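Local atomic coordinates of ABC transporter permease (Klebsiella pneumoniae, PDB entry 5NUP), a protein that belongs to the MlaA lipoprotein family and probably helps to remove misplaced phospholipids from the outer leaflet of the bacterial outer membrane. Residues 20-25 and 191-196; 36-41 and 176-181; 64-69 and 155-160; 70-75 and 114-119; 84-89 and 108-113. All coordinates share one frame; numbering follows the deposited sequence.

Contact 1: residues 20-25 and 191-196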
# COMPACT_ATOMS: atom_id res chain seq x y z
N PHE F 20 21.25 56.05 49.51
CA PHE F 20 20.10 56.03 48.60
C PHE F 20 19.44 54.66 48.59
O PHE F 20 18.20 54.56 48.60
CB PHE F 20 20.54 56.49 47.20
CG PHE F 20 19.48 56.36 46.13
CD1 PHE F 20 18.87 57.49 45.61
CD2 PHE F 20 19.07 55.10 45.66
CE1 PHE F 20 17.88 57.39 44.64
CE2 PHE F 20 18.09 54.98 44.69
CZ PHE F 20 17.49 56.12 44.17
N ASN F 21 20.24 53.59 48.52
CA ASN F 21 19.70 52.25 48.31
C ASN F 21 18.84 51.80 49.48
O ASN F 21 17.72 51.31 49.28
CB ASN F 21 20.82 51.25 48.06
CG ASN F 21 21.56 51.56 46.80
OD1 ASN F 21 21.02 52.23 45.91
ND2 ASN F 21 22.79 51.07 46.69
N ARG F 22 19.33 51.95 50.72
CA ARG F 22 18.54 51.48 51.85
C ARG F 22 17.24 52.24 51.99
O ARG F 22 16.28 51.72 52.56
CB ARG F 22 19.31 51.56 53.16
CG ARG F 22 20.10 50.34 53.47
CD ARG F 22 20.94 50.61 54.68
NE ARG F 22 21.20 49.41 55.45
CZ ARG F 22 22.41 48.89 55.64
NH1 ARG F 22 22.56 47.80 56.36
NH2 ARG F 22 23.47 49.47 55.10
N THR F 23 17.20 53.47 51.46
CA THR F 23 15.96 54.23 51.48
C THR F 23 14.94 53.61 50.53
O THR F 23 13.77 53.43 50.91
CB THR F 23 16.25 55.68 51.10
OG1 THR F 23 16.74 56.40 52.24
CG2 THR F 23 15.00 56.38 50.54
N MET F 24 15.35 53.23 49.31
CA MET F 24 14.41 52.56 48.41
C MET F 24 14.06 51.16 48.89
O MET F 24 12.92 50.72 48.70
CB MET F 24 14.93 52.47 46.98
CG MET F 24 15.32 53.78 46.33
SD MET F 24 14.45 55.24 46.88
CE MET F 24 12.73 54.87 46.62
N PHE F 25 14.98 50.46 49.55
CA PHE F 25 14.67 49.10 49.95
C PHE F 25 13.60 49.08 51.01
O PHE F 25 12.69 48.25 50.97
CB PHE F 25 15.91 48.36 50.45
CG PHE F 25 15.57 47.05 51.13
CD1 PHE F 25 15.32 46.98 52.50
CD2 PHE F 25 15.44 45.88 50.38
CE1 PHE F 25 14.98 45.76 53.12
CE2 PHE F 25 15.12 44.67 50.97
CZ PHE F 25 14.88 44.61 52.34
N SER F 191 15.38 38.74 60.56
CA SER F 191 16.76 38.41 60.24
C SER F 191 17.45 39.77 60.24
O SER F 191 17.00 40.68 59.54
CB SER F 191 16.90 37.71 58.88
OG SER F 191 16.44 36.37 58.94
N SER F 192 18.52 39.92 61.03
CA SER F 192 19.23 41.19 61.07
C SER F 192 19.58 41.66 59.66
O SER F 192 19.84 40.86 58.76
CB SER F 192 20.49 41.07 61.93
OG SER F 192 21.47 42.02 61.56
N ASP F 193 19.52 42.99 59.47
CA ASP F 193 19.85 43.71 58.25
C ASP F 193 19.33 43.02 56.99
O ASP F 193 20.08 42.34 56.28
CB ASP F 193 21.37 43.94 58.20
CG ASP F 193 21.74 45.18 57.42
OD1 ASP F 193 20.84 45.84 56.85
OD2 ASP F 193 22.94 45.57 57.46
N PRO F 194 18.05 43.19 56.68
CA PRO F 194 17.47 42.54 55.50
C PRO F 194 17.85 43.23 54.20
O PRO F 194 17.41 42.79 53.13
CB PRO F 194 15.96 42.64 55.75
CG PRO F 194 15.82 43.01 57.22
CD PRO F 194 17.01 43.87 57.48
N TYR F 195 18.61 44.33 54.27
CA TYR F 195 19.16 44.94 53.07
C TYR F 195 20.42 44.21 52.63
O TYR F 195 20.67 44.05 51.42
CB TYR F 195 19.47 46.42 53.29
CG TYR F 195 20.30 47.05 52.18
CD1 TYR F 195 19.69 47.58 51.05
CD2 TYR F 195 21.69 47.10 52.26
CE1 TYR F 195 20.45 48.15 50.02
CE2 TYR F 195 22.45 47.66 51.23
CZ TYR F 195 21.83 48.18 50.12
OH TYR F 195 22.60 48.74 49.11
N ILE F 196 21.22 43.77 53.60
CA ILE F 196 22.48 43.09 53.31
C ILE F 196 22.24 41.74 52.65
O ILE F 196 22.96 41.35 51.71
CB ILE F 196 23.33 42.95 54.58
CG1 ILE F 196 23.89 44.31 54.96
CG2 ILE F 196 24.42 41.89 54.40
CD1 ILE F 196 24.35 45.13 53.80
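R22 crosses Y195 at about a right angle, and the aliphatic part of the arginine does the touching: CG of R22 stands 3.7 Å from the centroid of the Y195 ring, over one face though offset toward the rim, a CH-pi contact 18° off the ring normal. Beyond it the extended chain carries the guanidinium over CD2 of Y195, its plane turned 31° from that of the phenol, to reach D193. Guanidinium and carboxylate are nearly coplanar, and NH1 of R22 makes the salt bridge, 2.5 Å from OD2 of D193, with a weak hydrogen bond to OD1 beside it. NH2 of R22 has a second acidic partner in E18. The contact joins helix 18-35 to helix 194-209, so that the first helix of the chain meets the start of the last in this largely helical fold. F25 comes to Y195 from another direction, with CB of F25 at the edge of the phenol, 3.9 Å from CD1 of Y195. Its CG lies anti to the backbone N (chi1 168°), and the phenyl ring beyond receives CA of Y195 over its centre, 4.2 Å from the centroid. CZ of F25 also rests against CB of P194. At the far end of the phenol, ND2 of N21 gives a weak hydrogen bond to OH of Y195 at 3.4 Å, while D15 is the stronger partner of that hydroxyl.

Contact 2: residues 36-41 and 176-181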
# COMPACT_ATOMS: atom_id res chain seq x y z
N VAL F 36 0.90 46.05 48.44
CA VAL F 36 0.55 45.54 47.11
C VAL F 36 1.50 44.38 46.83
O VAL F 36 2.20 43.91 47.74
CB VAL F 36 0.63 46.66 46.05
CG1 VAL F 36 2.06 46.96 45.68
CG2 VAL F 36 -0.17 46.29 44.82
N LEU F 37 1.49 43.87 45.61
CA LEU F 37 2.39 42.78 45.22
C LEU F 37 2.23 41.50 46.03
O LEU F 37 1.93 40.45 45.45
CB LEU F 37 3.86 43.23 45.27
CG LEU F 37 4.79 42.11 44.78
CD1 LEU F 37 4.80 42.02 43.26
CD2 LEU F 37 6.20 42.28 45.30
N ARG F 38 2.37 41.54 47.36
CA ARG F 38 2.23 40.25 48.03
C ARG F 38 0.75 39.89 48.10
O ARG F 38 0.40 38.71 47.95
CB ARG F 38 2.86 40.22 49.43
CG ARG F 38 2.51 38.94 50.14
CD ARG F 38 2.70 38.95 51.62
NE ARG F 38 3.38 37.72 52.02
CZ ARG F 38 2.75 36.61 52.40
NH1 ARG F 38 3.45 35.53 52.74
NH2 ARG F 38 1.42 36.57 52.42
N PRO F 39 -0.15 40.85 48.33
CA PRO F 39 -1.56 40.56 48.01
C PRO F 39 -1.76 40.11 46.57
O PRO F 39 -2.54 39.18 46.31
CB PRO F 39 -2.28 41.89 48.29
CG PRO F 39 -1.33 42.70 49.11
CD PRO F 39 -0.02 42.01 49.23
N VAL F 40 -1.05 40.73 45.61
CA VAL F 40 -1.17 40.31 44.22
C VAL F 40 -0.59 38.91 44.02
O VAL F 40 -1.09 38.14 43.20
CB VAL F 40 -0.52 41.34 43.28
CG1 VAL F 40 -0.55 40.84 41.88
CG2 VAL F 40 -1.27 42.62 43.32
N ALA F 41 0.43 38.54 44.79
CA ALA F 41 0.99 37.21 44.60
C ALA F 41 0.20 36.13 45.32
O ALA F 41 0.23 34.97 44.88
CB ALA F 41 2.44 37.15 45.09
N GLU F 176 4.96 35.94 39.46
CA GLU F 176 5.16 34.52 39.67
C GLU F 176 6.32 34.28 40.62
O GLU F 176 6.18 33.56 41.62
CB GLU F 176 5.35 33.80 38.33
CG GLU F 176 5.78 32.34 38.50
CD GLU F 176 4.63 31.44 38.92
OE1 GLU F 176 4.85 30.59 39.81
OE2 GLU F 176 3.52 31.61 38.37
N THR F 177 7.45 34.95 40.38
CA THR F 177 8.59 34.85 41.30
C THR F 177 8.19 35.22 42.73
O THR F 177 8.62 34.57 43.69
CB THR F 177 9.73 35.76 40.82
OG1 THR F 177 10.08 35.41 39.48
CG2 THR F 177 10.94 35.63 41.75
N ARG F 178 7.39 36.28 42.90
CA ARG F 178 6.88 36.59 44.23
C ARG F 178 5.93 35.49 44.71
O ARG F 178 5.97 35.09 45.88
CB ARG F 178 6.22 37.97 44.27
CG ARG F 178 5.71 38.37 45.66
CD ARG F 178 6.90 38.45 46.60
NE ARG F 178 6.60 38.97 47.93
CZ ARG F 178 6.56 38.22 49.03
NH1 ARG F 178 6.79 36.91 48.94
NH2 ARG F 178 6.29 38.77 50.21
N ALA F 179 5.06 35.02 43.82
CA ALA F 179 4.14 33.96 44.20
C ALA F 179 4.90 32.73 44.70
O ALA F 179 4.49 32.09 45.67
CB ALA F 179 3.22 33.59 43.03
N GLN F 180 6.01 32.38 44.05
CA GLN F 180 6.76 31.23 44.54
C GLN F 180 7.48 31.57 45.84
O GLN F 180 7.52 30.74 46.76
CB GLN F 180 7.71 30.70 43.48
CG GLN F 180 7.06 30.63 42.14
CD GLN F 180 7.57 29.48 41.32
OE1 GLN F 180 6.81 28.88 40.57
NE2 GLN F 180 8.83 29.10 41.52
N LEU F 181 8.03 32.78 45.95
CA LEU F 181 8.64 33.17 47.22
C LEU F 181 7.62 33.36 48.34
O LEU F 181 8.03 33.71 49.45
CB LEU F 181 9.46 34.47 47.09
CG LEU F 181 10.71 34.54 46.22
CD1 LEU F 181 11.05 35.99 45.96
CD2 LEU F 181 11.84 33.85 46.95
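A close helix-helix approach is made where A41, on helix 38-47, meets R178 and A179 near the end of helix 163-180. The CA atoms of A41 and A179 are 4.5 Å apart, and the two methyls come within 4.2 Å, CB of A41 to CB of A179. The same methyl of A41 rests on the R178 side chain, 3.5 Å from CG of that arginine. R178 CG is anti to the backbone N, and a bend at chi2 (62°) sets CD beside L37, which holds the N-cap position of helix 38-47; CD2 of L37 lies 4.1 Å from CD of R178. Beyond this apolar stem two like charges come together: NE of R38 is 3.6 Å from NH2 of R178, with the guanidinium planes 78° apart, while CG of R38 sits over one face of the R178 group. Acidic residues probably offset the repulsion. NE of R38 forms a salt bridge with D185, which has a long, weak ion pair with NH2 of R178, and NE of R178 forms a salt bridge with D33. Alanines at the nearest backbone approach are characteristic of close helix-helix packing, which here joins helices 38-47 and 163-180 of a mainly helical fold.

Contact 3: residues 64-69 and 155-160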
# COMPACT_ATOMS: atom_id res chain seq x y z
N GLU F 64 13.26 34.26 25.82
CA GLU F 64 14.65 34.54 26.13
C GLU F 64 15.64 33.50 25.63
O GLU F 64 16.85 33.75 25.70
CB GLU F 64 14.81 34.66 27.64
CG GLU F 64 14.09 35.85 28.19
CD GLU F 64 14.37 36.05 29.63
OE1 GLU F 64 15.51 35.77 30.03
OE2 GLU F 64 13.42 36.44 30.35
N GLU F 65 15.17 32.33 25.13
CA GLU F 65 16.12 31.27 24.76
C GLU F 65 16.88 31.54 23.46
O GLU F 65 18.03 31.10 23.36
CB GLU F 65 15.43 29.90 24.69
CG GLU F 65 14.63 29.57 25.92
CD GLU F 65 15.45 28.73 26.89
OE1 GLU F 65 16.62 28.48 26.56
OE2 GLU F 65 14.95 28.35 27.98
N PRO F 66 16.33 32.26 22.48
CA PRO F 66 17.20 32.72 21.38
C PRO F 66 18.34 33.61 21.85
O PRO F 66 19.46 33.53 21.31
CB PRO F 66 16.25 33.50 20.46
CG PRO F 66 14.91 32.94 20.75
CD PRO F 66 14.90 32.41 22.15
N ALA F 67 18.08 34.44 22.86
CA ALA F 67 19.13 35.31 23.37
C ALA F 67 20.16 34.52 24.18
O ALA F 67 21.36 34.76 24.06
CB ALA F 67 18.53 36.43 24.20
N VAL F 68 19.70 33.55 24.98
CA VAL F 68 20.63 32.71 25.73
C VAL F 68 21.61 32.00 24.80
O VAL F 68 22.77 31.78 25.15
CB VAL F 68 19.86 31.73 26.63
CG1 VAL F 68 20.82 30.89 27.44
CG2 VAL F 68 18.99 32.52 27.56
N MET F 69 21.14 31.55 23.63
CA MET F 69 22.08 30.94 22.71
C MET F 69 23.04 31.98 22.17
O MET F 69 24.26 31.78 22.22
CB MET F 69 21.38 30.22 21.56
CG MET F 69 21.38 30.96 20.23
SD MET F 69 20.69 29.98 18.91
CE MET F 69 20.72 31.22 17.62
N TYR F 155 18.33 42.20 19.14
CA TYR F 155 18.16 41.17 18.14
C TYR F 155 16.99 40.24 18.50
O TYR F 155 16.63 40.11 19.68
CB TYR F 155 19.44 40.34 18.01
CG TYR F 155 19.90 39.70 19.30
CD1 TYR F 155 20.63 40.42 20.24
CD2 TYR F 155 19.61 38.35 19.57
CE1 TYR F 155 21.06 39.83 21.41
CE2 TYR F 155 20.04 37.75 20.74
CZ TYR F 155 20.77 38.51 21.66
OH TYR F 155 21.20 37.94 22.84
N PRO F 156 16.37 39.58 17.52
CA PRO F 156 15.18 38.77 17.81
C PRO F 156 15.52 37.61 18.75
O PRO F 156 16.70 37.26 18.91
CB PRO F 156 14.74 38.27 16.42
CG PRO F 156 15.92 38.57 15.48
CD PRO F 156 16.63 39.73 16.07
N VAL F 157 14.50 37.00 19.36
CA VAL F 157 13.09 37.35 19.21
C VAL F 157 12.66 38.39 20.21
O VAL F 157 11.52 38.83 20.18
CB VAL F 157 12.17 36.13 19.35
CG1 VAL F 157 12.45 35.13 18.23
CG2 VAL F 157 12.33 35.50 20.73
N LEU F 158 13.58 38.83 21.06
CA LEU F 158 13.21 39.71 22.16
C LEU F 158 13.05 41.15 21.72
O LEU F 158 12.37 41.91 22.40
CB LEU F 158 14.30 39.67 23.22
CG LEU F 158 13.99 39.63 24.70
CD1 LEU F 158 12.75 38.80 25.00
CD2 LEU F 158 15.22 39.06 25.38
N SER F 159 13.57 41.50 20.54
CA SER F 159 13.37 42.81 19.94
C SER F 159 11.99 42.94 19.31
O SER F 159 11.63 44.03 18.88
CB SER F 159 14.46 43.11 18.89
OG SER F 159 14.63 42.07 17.92
N TRP F 160 11.24 41.85 19.26
CA TRP F 160 9.92 41.84 18.65
C TRP F 160 8.84 42.33 19.59
O TRP F 160 7.71 42.55 19.13
CB TRP F 160 9.56 40.44 18.17
CG TRP F 160 10.43 39.93 17.08
CD1 TRP F 160 11.42 40.61 16.40
CD2 TRP F 160 10.36 38.64 16.48
NE1 TRP F 160 11.99 39.80 15.44
CE2 TRP F 160 11.35 38.59 15.46
CE3 TRP F 160 9.57 37.51 16.70
CZ2 TRP F 160 11.55 37.46 14.69
CZ3 TRP F 160 9.77 36.39 15.93
CH2 TRP F 160 10.76 36.37 14.94
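A chi1 of 57° puts CG of Y155 between the backbone N and the carbonyl carbon, the crowded position, and the ring beyond meets A67; in V157 it is CG2 that occupies this place and reaches P66. Both belong to the loop between strand 139-141 and helix 163-180, which here lies against helix 65-74 as an irregular cover over part of the helical fold. The phenol of Y155 meets the helix with its edge: CA of A67 and O of P66 lie near the ring plane, and CB of A67 is 3.4 Å from OH of Y155. The hydroxyl is hydrogen-bonded to D152, which fixes the outer end of the ring. The peptide bond between P156 and V157 is modelled cis, and beyond it CG2 of V157 packs obliquely on the proline ring, 3.6 Å from CG of P66. L158 fills in on the side of E64, whose carboxylate forms a salt bridge with K169 on helix 163-180. No hydrogen bond links the two segments, and the interface is mainly apolar. One methyl of L158 serves two residues, CD2 lying 4.4 Å both from CG of E64 and from CB of A67.

Contact 4: residues 70-75 and 114-119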
# COMPACT_ATOMS: atom_id res chain seq x y z
N VAL F 70 22.52 33.11 21.68
CA VAL F 70 23.38 34.07 20.99
C VAL F 70 24.53 34.50 21.89
O VAL F 70 25.64 34.73 21.41
CB VAL F 70 22.54 35.29 20.54
CG1 VAL F 70 23.39 36.54 20.40
CG2 VAL F 70 21.83 34.98 19.24
N ASN F 71 24.31 34.50 23.20
CA ASN F 71 25.36 34.89 24.13
C ASN F 71 26.22 33.72 24.60
O ASN F 71 27.40 33.92 24.89
CB ASN F 71 24.77 35.60 25.36
CG ASN F 71 24.32 37.01 25.05
OD1 ASN F 71 25.13 37.88 24.75
ND2 ASN F 71 23.01 37.27 25.19
N TYR F 72 25.70 32.50 24.61
CA TYR F 72 26.57 31.37 24.90
C TYR F 72 27.58 31.18 23.78
O TYR F 72 28.70 30.73 24.04
CB TYR F 72 25.76 30.10 25.12
CG TYR F 72 25.48 29.79 26.57
CD1 TYR F 72 26.52 29.66 27.49
CD2 TYR F 72 24.18 29.60 27.01
CE1 TYR F 72 26.26 29.37 28.82
CE2 TYR F 72 23.92 29.31 28.34
CZ TYR F 72 24.96 29.20 29.23
OH TYR F 72 24.68 28.90 30.55
N PHE F 73 27.19 31.50 22.55
CA PHE F 73 28.16 31.57 21.45
C PHE F 73 29.22 32.63 21.73
O PHE F 73 30.42 32.38 21.57
CB PHE F 73 27.45 31.87 20.13
CG PHE F 73 26.73 30.70 19.57
CD1 PHE F 73 27.16 29.41 19.85
CD2 PHE F 73 25.62 30.89 18.78
CE1 PHE F 73 26.49 28.33 19.34
CE2 PHE F 73 24.94 29.82 18.27
CZ PHE F 73 25.38 28.53 18.55
N LEU F 74 28.78 33.81 22.17
CA LEU F 74 29.71 34.89 22.42
C LEU F 74 30.66 34.57 23.57
O LEU F 74 31.71 35.19 23.69
CB LEU F 74 28.95 36.18 22.70
CG LEU F 74 28.13 36.76 21.54
CD1 LEU F 74 27.30 37.93 22.04
CD2 LEU F 74 29.05 37.19 20.41
N GLN F 75 30.28 33.64 24.46
CA GLN F 75 31.15 33.23 25.56
C GLN F 75 32.01 32.02 25.27
O GLN F 75 32.52 31.44 26.23
CB GLN F 75 30.36 32.89 26.82
CG GLN F 75 29.46 33.94 27.37
CD GLN F 75 28.97 33.50 28.72
OE1 GLN F 75 28.21 34.20 29.37
NE2 GLN F 75 29.42 32.32 29.14
N GLU F 114 18.05 28.98 34.22
CA GLU F 114 17.84 30.43 34.21
C GLU F 114 18.78 31.10 33.22
O GLU F 114 19.93 30.67 33.06
CB GLU F 114 17.97 31.05 35.63
CG GLU F 114 17.69 32.59 35.63
CD GLU F 114 16.98 33.18 36.86
OE1 GLU F 114 16.33 32.43 37.62
OE2 GLU F 114 16.97 34.43 37.01
N PRO F 115 18.31 32.14 32.52
CA PRO F 115 19.05 32.63 31.35
C PRO F 115 20.44 33.15 31.67
O PRO F 115 20.69 33.69 32.75
CB PRO F 115 18.15 33.76 30.80
CG PRO F 115 17.07 33.94 31.75
CD PRO F 115 16.92 32.65 32.48
N HIS F 116 21.34 32.95 30.70
CA HIS F 116 22.65 33.59 30.64
C HIS F 116 22.57 34.55 29.46
O HIS F 116 22.49 34.12 28.30
CB HIS F 116 23.78 32.57 30.42
CG HIS F 116 24.12 31.77 31.63
ND1 HIS F 116 23.16 31.17 32.42
CD2 HIS F 116 25.31 31.46 32.19
CE1 HIS F 116 23.75 30.52 33.41
NE2 HIS F 116 25.06 30.68 33.29
N ARG F 117 22.56 35.85 29.73
CA ARG F 117 22.43 36.84 28.67
C ARG F 117 23.59 37.81 28.65
O ARG F 117 24.69 37.49 29.13
CB ARG F 117 21.09 37.57 28.81
CG ARG F 117 19.96 36.58 28.74
CD ARG F 117 18.59 37.19 28.76
NE ARG F 117 18.50 38.53 28.19
CZ ARG F 117 17.44 39.32 28.38
NH1 ARG F 117 17.41 40.54 27.87
NH2 ARG F 117 16.42 38.90 29.10
N PHE F 118 23.39 38.99 28.05
CA PHE F 118 24.55 39.79 27.69
C PHE F 118 25.25 40.34 28.93
O PHE F 118 26.47 40.54 28.90
CB PHE F 118 24.18 40.93 26.75
CG PHE F 118 25.37 41.53 26.06
CD1 PHE F 118 25.50 42.91 25.96
CD2 PHE F 118 26.37 40.72 25.52
CE1 PHE F 118 26.63 43.48 25.35
CE2 PHE F 118 27.47 41.26 24.90
CZ PHE F 118 27.60 42.64 24.80
N GLY F 119 24.51 40.55 30.01
CA GLY F 119 25.19 40.82 31.27
C GLY F 119 26.13 39.70 31.65
O GLY F 119 27.29 39.93 32.02
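N71 and Y72, successive residues of helix 65-74, each address a different part of segment 114-119. The amide of N71 crosses the F118 side chain at about a right angle, with the two planes 25° apart, and its OD1 lies near the plane of the ring at the edge, 3.2 Å from CD2 of F118. ND2 of N71 passes over the backbone between R117 and F118, 3.5 Å from C of R117. L74 adds an apolar touch, CD1 to CE2 of F118. Y72 meets the residue before R117, putting its hydroxyl over the imidazole: OH of Y72 sits 3.0 Å above the ring plane of H116, over its centre. The two rings are near parallel (23°) but slid apart, with centroids 5.0 Å from each other, so the hydroxyl, not the phenol ring, covers the imidazole. In the next shell D152 organises the start of helix 118-124. OD2 of D152 accepts ND2 of N71, and OD1 of D152 accepts the backbone N of F118 and pairs ionically with NE of R117, the N-cap residue, while NH1 of R117 is hydrogen-bonded to O of D149. H116 bonds NE2 to O of G212 and ND1, weakly, to O of E114. Carbonyl oxygens at both nitrogens may favour the protonated imidazole, though the bond at ND1 is weak, and the Y72 oxygen over its face is compatible with positive charge.

Contact 5: residues 84-89 and 108-113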
# COMPACT_ATOMS: atom_id res chain seq x y z
N HIS F 84 20.16 25.61 24.08
CA HIS F 84 19.07 26.57 24.16
C HIS F 84 18.46 26.84 22.79
O HIS F 84 17.27 27.18 22.72
CB HIS F 84 19.56 27.84 24.87
CG HIS F 84 19.91 27.62 26.31
ND1 HIS F 84 18.96 27.59 27.31
CD2 HIS F 84 21.10 27.38 26.91
CE1 HIS F 84 19.55 27.36 28.46
NE2 HIS F 84 20.85 27.23 28.26
N PHE F 85 19.18 26.58 21.71
CA PHE F 85 18.51 26.52 20.41
C PHE F 85 17.48 25.40 20.38
O PHE F 85 16.35 25.59 19.91
CB PHE F 85 19.51 26.35 19.27
CG PHE F 85 18.85 26.08 17.94
CD1 PHE F 85 18.57 24.78 17.54
CD2 PHE F 85 18.47 27.13 17.11
CE1 PHE F 85 17.93 24.53 16.36
CE2 PHE F 85 17.83 26.88 15.91
CZ PHE F 85 17.56 25.59 15.54
N THR F 86 17.87 24.20 20.84
CA THR F 86 16.95 23.07 20.81
C THR F 86 15.74 23.37 21.66
O THR F 86 14.60 23.05 21.29
CB THR F 86 17.64 21.80 21.32
OG1 THR F 86 18.86 21.57 20.59
CG2 THR F 86 16.72 20.59 21.17
N ARG F 87 15.95 24.04 22.80
CA ARG F 87 14.83 24.43 23.64
C ARG F 87 13.90 25.37 22.88
O ARG F 87 12.70 25.13 22.81
CB ARG F 87 15.34 25.08 24.93
CG ARG F 87 15.67 24.08 26.03
CD ARG F 87 15.69 24.75 27.37
NE ARG F 87 14.43 25.46 27.56
CZ ARG F 87 13.35 24.94 28.13
NH1 ARG F 87 13.34 23.69 28.57
NH2 ARG F 87 12.26 25.68 28.22
N PHE F 88 14.45 26.40 22.25
CA PHE F 88 13.59 27.34 21.56
C PHE F 88 12.82 26.67 20.43
O PHE F 88 11.62 26.91 20.25
CB PHE F 88 14.38 28.54 21.04
CG PHE F 88 13.55 29.50 20.27
CD1 PHE F 88 12.54 30.20 20.90
CD2 PHE F 88 13.74 29.65 18.91
CE1 PHE F 88 11.74 31.07 20.17
CE2 PHE F 88 12.95 30.50 18.18
CZ PHE F 88 11.95 31.22 18.81
N PHE F 89 13.47 25.76 19.71
CA PHE F 89 12.88 25.22 18.48
C PHE F 89 11.81 24.18 18.80
O PHE F 89 10.66 24.31 18.36
CB PHE F 89 14.00 24.66 17.61
CG PHE F 89 13.57 23.64 16.61
CD1 PHE F 89 12.64 23.94 15.62
CD2 PHE F 89 14.17 22.38 16.61
CE1 PHE F 89 12.28 23.00 14.69
CE2 PHE F 89 13.82 21.45 15.66
CZ PHE F 89 12.88 21.75 14.71
N PRO F 108 16.57 14.93 29.56
CA PRO F 108 17.17 15.61 30.72
C PRO F 108 18.13 16.74 30.39
O PRO F 108 18.24 17.69 31.18
CB PRO F 108 17.88 14.46 31.45
CG PRO F 108 17.15 13.21 31.04
CD PRO F 108 16.33 13.50 29.81
N GLN F 109 18.89 16.69 29.28
CA GLN F 109 19.82 17.79 29.04
C GLN F 109 19.17 19.03 28.42
O GLN F 109 19.89 19.99 28.13
CB GLN F 109 21.01 17.37 28.16
CG GLN F 109 21.90 16.27 28.72
CD GLN F 109 21.75 14.98 27.93
OE1 GLN F 109 21.12 14.94 26.87
NE2 GLN F 109 22.36 13.91 28.43
N LEU F 110 17.85 19.07 28.24
CA LEU F 110 17.23 20.27 27.68
C LEU F 110 16.27 20.93 28.67
O LEU F 110 15.46 21.78 28.26
CB LEU F 110 16.48 19.92 26.38
CG LEU F 110 17.34 19.18 25.35
CD1 LEU F 110 16.48 18.43 24.34
CD2 LEU F 110 18.38 20.09 24.68
N GLN F 111 16.35 20.58 29.95
CA GLN F 111 15.52 21.20 30.97
C GLN F 111 15.71 22.70 30.97
O GLN F 111 16.78 23.20 30.65
CB GLN F 111 15.90 20.66 32.34
CG GLN F 111 16.08 19.19 32.28
CD GLN F 111 15.12 18.41 33.10
OE1 GLN F 111 14.73 18.82 34.19
NE2 GLN F 111 14.73 17.25 32.58
N ARG F 112 14.66 23.41 31.36
CA ARG F 112 14.78 24.85 31.44
C ARG F 112 15.79 25.18 32.53
O ARG F 112 15.92 24.45 33.52
CB ARG F 112 13.45 25.51 31.80
CG ARG F 112 13.64 26.98 32.07
CD ARG F 112 12.69 27.55 33.06
NE ARG F 112 11.59 28.20 32.39
CZ ARG F 112 10.40 28.35 32.94
NH1 ARG F 112 10.18 27.90 34.17
NH2 ARG F 112 9.43 28.94 32.27
N VAL F 113 16.57 26.23 32.30
CA VAL F 113 17.54 26.73 33.26
C VAL F 113 17.49 28.26 33.18
O VAL F 113 16.90 28.82 32.24
CB VAL F 113 18.92 26.10 32.95
CG1 VAL F 113 19.65 26.83 31.84
CG2 VAL F 113 19.74 25.93 34.21
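H84 touches V113 with the edge of its imidazole, CE1 lying 3.4 Å from CG1 of V113 and the methyl in the plane of the ring. In fold terms, helix 78-93 here packs against the loop that joins helices 102-106 and 118-124. ND1 of H84 is hydrogen-bonded to E65, which sets the turn of the ring. T86 follows, crossing L110 at about a right angle, with CB of T86 3.8 Å from CD2 of L110; both residues also pack on an aromatic side chain of another protein chain. R87 then makes the polar link. Its chain bends at chi3 (53°), placing NE, and NH1 of R87 donates to O of L110 at 2.9 Å, nearly straight at 169° and in the carbonyl plane. Salt bridges to D101 and E65 hold the same guanidinium, which is buried. Over one of its faces, displaced toward the rim, CA of R112 stands 3.4 Å above the guanidinium plane.

In the fold
Contact 2 is the buried one; the other four are partly buried, and contact 5 alone is touched by another protein chain of the assembly. Contacts 1 and 2 tie the early helices to the last two, about 20 Å apart between centres, and both set arginines beside apolar packing. Contacts 3, 4 and 5 cluster on another side of the molecule. Contacts 3 and 4 use successive turns of helix 65-74, one by apolar edges, the other by an amide and an imidazole. E65, on the side of that helix turned from its loop, carries the polar connection to contact 5. There an arginine bonds a carbonyl, contact 3 has no such bond, and contact 2 packs alanines against an arginine stem.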